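Local structure of myosin-2 (Saccharomyces cerevisiae, 6IXO) at residues G257-E268 / L283-Q294. The protein carries organelles and other cargo along polarized actin cables, binding their receptors through its globular tail, the domain described here. Numbering follows the deposited sequence.
Sequences GLQLNYNVTRLE and LQHLIQTAKLLQ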
loop_
_atom_site.group_PDB
_atom_site.type_symbol
_atom_site.label_atom_id
_atom_site.label_comp_id
_atom_site.label_asym_id
_atom_site.label_seq_id
_atom_site.Cartn_x
_atom_site.Cartn_y
_atom_site.Cartn_z
ATOM N N GLY A 257 4.978 -0.760 -30.491
ATOM C CA GLY A 257 5.539 0.392 -29.775
ATOM C C GLY A 257 4.521 1.521 -29.600
ATOM O O GLY A 257 4.397 2.139 -28.521
ATOM N N LEU A 258 3.767 1.795 -30.651
ATOM C CA LEU A 258 2.738 2.843 -30.575
ATOM C C LEU A 258 1.700 2.439 -29.497
ATOM O O LEU A 258 1.290 3.246 -28.644
ATOM C CB LEU A 258 2.059 3.010 -31.942
ATOM C CG LEU A 258 1.063 4.174 -31.927
ATOM C CD1 LEU A 258 1.822 5.480 -31.730
ATOM C CD2 LEU A 258 0.211 4.214 -33.204
ATOM N N GLN A 259 1.294 1.171 -29.512
ATOM C CA GLN A 259 0.301 0.711 -28.529
ATOM C C GLN A 259 0.825 0.736 -27.125
ATOM O O GLN A 259 0.089 1.121 -26.190
ATOM C CB GLN A 259 -0.210 -0.693 -28.848
ATOM C CG GLN A 259 -1.052 -0.638 -30.104
ATOM C CD GLN A 259 -1.575 -1.972 -30.516
ATOM O OE1 GLN A 259 -2.692 -2.329 -30.155
ATOM N NE2 GLN A 259 -0.777 -2.730 -31.278
ATOM N N LEU A 260 2.069 0.318 -26.947
ATOM C CA LEU A 260 2.705 0.419 -25.638
ATOM C C LEU A 260 2.748 1.886 -25.166
ATOM O O LEU A 260 2.498 2.190 -23.974
ATOM C CB LEU A 260 4.112 -0.188 -25.657
ATOM C CG LEU A 260 4.938 -0.151 -24.359
ATOM C CD1 LEU A 260 4.238 -1.027 -23.239
ATOM C CD2 LEU A 260 6.379 -0.700 -24.592
ATOM N N ASN A 261 3.096 2.789 -26.077
ATOM C CA ASN A 261 3.110 4.224 -25.780
ATOM C C ASN A 261 1.746 4.628 -25.231
ATOM O O ASN A 261 1.671 5.260 -24.174
ATOM C CB ASN A 261 3.479 5.042 -27.043
ATOM C CG ASN A 261 3.210 6.544 -26.876
ATOM O OD1 ASN A 261 3.339 7.083 -25.808
ATOM N ND2 ASN A 261 2.807 7.197 -27.943
ATOM N N TYR A 262 0.671 4.236 -25.913
ATOM C CA TYR A 262 -0.669 4.681 -25.488
ATOM C C TYR A 262 -1.012 4.068 -24.121
ATOM O O TYR A 262 -1.585 4.743 -23.258
ATOM C CB TYR A 262 -1.742 4.292 -26.508
ATOM C CG TYR A 262 -1.673 5.048 -27.819
ATOM C CD1 TYR A 262 -0.852 6.155 -27.963
ATOM C CD2 TYR A 262 -2.433 4.635 -28.920
ATOM C CE1 TYR A 262 -0.806 6.860 -29.194
ATOM C CE2 TYR A 262 -2.379 5.301 -30.135
ATOM C CZ TYR A 262 -1.571 6.421 -30.280
ATOM O OH TYR A 262 -1.557 7.112 -31.495
ATOM N N ASN A 263 -0.670 2.798 -23.922
ATOM C CA ASN A 263 -0.932 2.186 -22.599
ATOM C C ASN A 263 -0.206 2.885 -21.454
ATOM O O ASN A 263 -0.804 3.275 -20.407
ATOM C CB ASN A 263 -0.530 0.711 -22.649
ATOM C CG ASN A 263 -1.478 -0.120 -23.479
ATOM O OD1 ASN A 263 -2.565 0.355 -23.853
ATOM N ND2 ASN A 263 -1.089 -1.402 -23.768
ATOM N N VAL A 264 1.093 3.051 -21.620
ATOM C CA VAL A 264 1.936 3.667 -20.605
ATOM C C VAL A 264 1.635 5.150 -20.363
ATOM O O VAL A 264 1.638 5.641 -19.209
ATOM C CB VAL A 264 3.434 3.507 -20.994
ATOM C CG1 VAL A 264 4.343 4.080 -19.942
ATOM C CG2 VAL A 264 3.737 2.032 -21.143
ATOM N N THR A 265 1.386 5.893 -21.440
ATOM C CA THR A 265 1.102 7.309 -21.283
ATOM C C THR A 265 -0.150 7.472 -20.433
ATOM O O THR A 265 -0.240 8.397 -19.611
ATOM C CB THR A 265 0.903 7.996 -22.665
ATOM O OG1 THR A 265 2.111 7.815 -23.408
ATOM C CG2 THR A 265 0.617 9.498 -22.515
ATOM N N ARG A 266 -1.135 6.605 -20.602
ATOM C CA ARG A 266 -2.366 6.783 -19.821
ATOM C C ARG A 266 -2.057 6.658 -18.324
ATOM O O ARG A 266 -2.610 7.373 -17.506
ATOM C CB ARG A 266 -3.431 5.772 -20.234
ATOM C CG ARG A 266 -4.050 6.061 -21.630
ATOM C CD ARG A 266 -4.831 4.846 -22.148
ATOM N NE ARG A 266 -6.010 4.522 -21.333
ATOM C CZ ARG A 266 -6.792 3.468 -21.556
ATOM N NH1 ARG A 266 -6.533 2.648 -22.571
ATOM N NH2 ARG A 266 -7.837 3.238 -20.778
ATOM N N LEU A 267 -1.163 5.755 -17.982
ATOM C CA LEU A 267 -0.822 5.547 -16.569
ATOM C C LEU A 267 -0.012 6.734 -16.083
ATOM O O LEU A 267 -0.234 7.265 -14.995
ATOM C CB LEU A 267 -0.056 4.228 -16.385
ATOM C CG LEU A 267 0.155 3.767 -14.938
ATOM C CD1 LEU A 267 -1.176 3.715 -14.131
ATOM C CD2 LEU A 267 0.814 2.386 -14.976
ATOM N N GLU A 268 0.899 7.209 -16.907
ATOM C CA GLU A 268 1.661 8.413 -16.566
ATOM C C GLU A 268 0.789 9.667 -16.397
ATOM O O GLU A 268 1.041 10.507 -15.511
ATOM C CB GLU A 268 2.743 8.623 -17.643
ATOM C CG GLU A 268 3.700 9.768 -17.434
ATOM C CD GLU A 268 4.624 9.942 -18.674
ATOM O OE1 GLU A 268 4.190 9.580 -19.788
ATOM O OE2 GLU A 268 5.772 10.410 -18.537
ATOM N N LEU A 283 8.322 4.884 -14.395
ATOM C CA LEU A 283 7.897 4.070 -15.558
ATOM C C LEU A 283 8.907 4.164 -16.678
ATOM O O LEU A 283 8.614 3.835 -17.844
ATOM C CB LEU A 283 6.509 4.514 -16.071
ATOM C CG LEU A 283 5.345 4.395 -15.073
ATOM C CD1 LEU A 283 4.139 5.233 -15.524
ATOM C CD2 LEU A 283 4.981 2.931 -14.928
ATOM N N GLN A 284 10.090 4.628 -16.334
ATOM C CA GLN A 284 11.030 4.994 -17.382
ATOM C C GLN A 284 11.429 3.820 -18.274
ATOM O O GLN A 284 11.748 4.022 -19.435
ATOM C CB GLN A 284 12.290 5.626 -16.781
ATOM C CG GLN A 284 12.272 7.160 -16.683
ATOM C CD GLN A 284 11.670 7.869 -17.902
ATOM O OE1 GLN A 284 12.287 7.945 -18.969
ATOM N NE2 GLN A 284 10.465 8.400 -17.737
ATOM N N HIS A 285 11.457 2.597 -17.759
ATOM C CA HIS A 285 11.903 1.522 -18.641
ATOM C C HIS A 285 10.876 1.235 -19.681
ATOM O O HIS A 285 11.235 0.914 -20.818
ATOM C CB HIS A 285 12.222 0.237 -17.857
ATOM C CG HIS A 285 13.301 0.427 -16.838
ATOM N ND1 HIS A 285 13.035 0.659 -15.497
ATOM C CD2 HIS A 285 14.649 0.471 -16.966
ATOM C CE1 HIS A 285 14.171 0.808 -14.841
ATOM N NE2 HIS A 285 15.169 0.695 -15.705
ATOM N N LEU A 286 9.608 1.267 -19.288
ATOM C CA LEU A 286 8.508 1.106 -20.268
ATOM C C LEU A 286 8.448 2.292 -21.229
ATOM O O LEU A 286 8.303 2.142 -22.469
ATOM C CB LEU A 286 7.158 0.977 -19.551
ATOM C CG LEU A 286 7.020 -0.316 -18.766
ATOM C CD1 LEU A 286 5.696 -0.286 -18.023
ATOM C CD2 LEU A 286 7.050 -1.494 -19.800
ATOM N N ILE A 287 8.569 3.491 -20.679
ATOM C CA ILE A 287 8.497 4.677 -21.563
ATOM C C ILE A 287 9.651 4.611 -22.607
ATOM O O ILE A 287 9.469 4.834 -23.828
ATOM C CB ILE A 287 8.567 5.980 -20.731
ATOM C CG1 ILE A 287 7.264 6.147 -19.928
ATOM C CG2 ILE A 287 8.922 7.241 -21.625
ATOM C CD1 ILE A 287 7.334 7.266 -18.819
ATOM N N GLN A 288 10.848 4.312 -22.128
ATOM C CA GLN A 288 12.001 4.330 -23.036
ATOM C C GLN A 288 11.928 3.159 -24.029
ATOM O O GLN A 288 12.405 3.257 -25.147
ATOM C CB GLN A 288 13.295 4.294 -22.227
ATOM C CG GLN A 288 13.632 5.657 -21.585
ATOM C CD GLN A 288 14.782 5.566 -20.587
ATOM O OE1 GLN A 288 15.690 4.751 -20.752
ATOM N NE2 GLN A 288 14.734 6.400 -19.527
ATOM N N THR A 289 11.348 2.041 -23.610
ATOM C CA THR A 289 11.157 0.934 -24.559
ATOM C C THR A 289 10.208 1.323 -25.688
ATOM O O THR A 289 10.489 1.073 -26.894
ATOM C CB THR A 289 10.644 -0.304 -23.832
ATOM O OG1 THR A 289 11.675 -0.720 -22.943
ATOM C CG2 THR A 289 10.313 -1.478 -24.810
ATOM N N ALA A 290 9.086 1.933 -25.315
ATOM C CA ALA A 290 8.138 2.451 -26.314
ATOM C C ALA A 290 8.830 3.383 -27.280
ATOM O O ALA A 290 8.594 3.332 -28.512
ATOM C CB ALA A 290 6.962 3.162 -25.609
ATOM N N LYS A 291 9.698 4.259 -26.766
ATOM C CA LYS A 291 10.417 5.187 -27.684
ATOM C C LYS A 291 11.320 4.397 -28.626
ATOM O O LYS A 291 11.365 4.631 -29.833
ATOM C CB LYS A 291 11.250 6.203 -26.914
ATOM C CG LYS A 291 10.396 7.320 -26.280
ATOM C CD LYS A 291 11.174 8.181 -25.279
ATOM C CE LYS A 291 10.391 9.429 -24.838
ATOM N NZ LYS A 291 8.978 9.149 -24.435
ATOM N N LEU A 292 12.034 3.432 -28.061
ATOM C CA LEU A 292 12.989 2.657 -28.837
ATOM C C LEU A 292 12.257 1.988 -29.999
ATOM O O LEU A 292 12.772 1.886 -31.127
ATOM C CB LEU A 292 13.687 1.612 -27.942
ATOM C CG LEU A 292 14.709 0.670 -28.623
ATOM C CD1 LEU A 292 15.709 0.143 -27.614
ATOM C CD2 LEU A 292 14.015 -0.536 -29.267
ATOM N N LEU A 293 11.051 1.518 -29.717
ATOM C CA LEU A 293 10.281 0.776 -30.697
ATOM C C LEU A 293 9.742 1.696 -31.798
ATOM O O LEU A 293 9.312 1.216 -32.842
ATOM C CB LEU A 293 9.147 0.040 -30.017
ATOM C CG LEU A 293 9.562 -1.107 -29.080
ATOM C CD1 LEU A 293 8.295 -1.822 -28.548
ATOM C CD2 LEU A 293 10.443 -2.118 -29.843
ATOM N N GLN A 294 9.811 3.001 -31.574
ATOM C CA GLN A 294 9.217 3.942 -32.520
ATOM C C GLN A 294 10.197 4.779 -33.299
ATOM O O GLN A 294 9.906 5.176 -34.454
ATOM C CB GLN A 294 8.257 4.883 -31.767
ATOM C CG GLN A 294 6.997 4.175 -31.276
ATOM C CD GLN A 294 6.090 5.095 -30.510
ATOM O OE1 GLN A 294 6.192 5.213 -29.292
ATOM N NE2 GLN A 294 5.209 5.780 -31.225
#
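The carbonyl oxygen of His285 is gripped twice by Thr289, whose methyl touches helix 254-273: the backbone N of Thr289 bonds to it at 3.0 Å and its OG1 at 2.7 Å. Threonine suits this place because its hydroxyl is satisfied on its own helix, while CG2 is left to meet Leu260 CD2. That same CD2 lies over the backbone of helix 284-294, 3.8 Å from Ala290 N, where the small alanine leaves room for a leucine. The backbones come closest at Gly257, whose CA lies 4.8 Å from Ala290 CA; glycine, having no side chain, lets Leu293 CB rest 3.6 Å from its CA. Further along, Val264 spreads its two methyls, CG1 (anti to its backbone N, chi1 -178°) reaching Ile287 CG1 at 3.6 Å and CG2 reaching Leu286 CB. The carboxylate end of the extended Glu268 crosses Ile287 at about a right angle, OE2 3.5 Å from Ile287 CD1 and hydrogen-bonded with Thr280 OG1, while Glu268 CB touches Leu283 CD1. The helices, nearly antiparallel at 152° and joined through short helix 279-282, lie within the DIL region of the cargo-binding tail. Helix 223-247 packs against Leu260 and Leu286, helix 202-218 takes Leu267 through Phe209, and helix 315-323 meets Thr289 through Leu321.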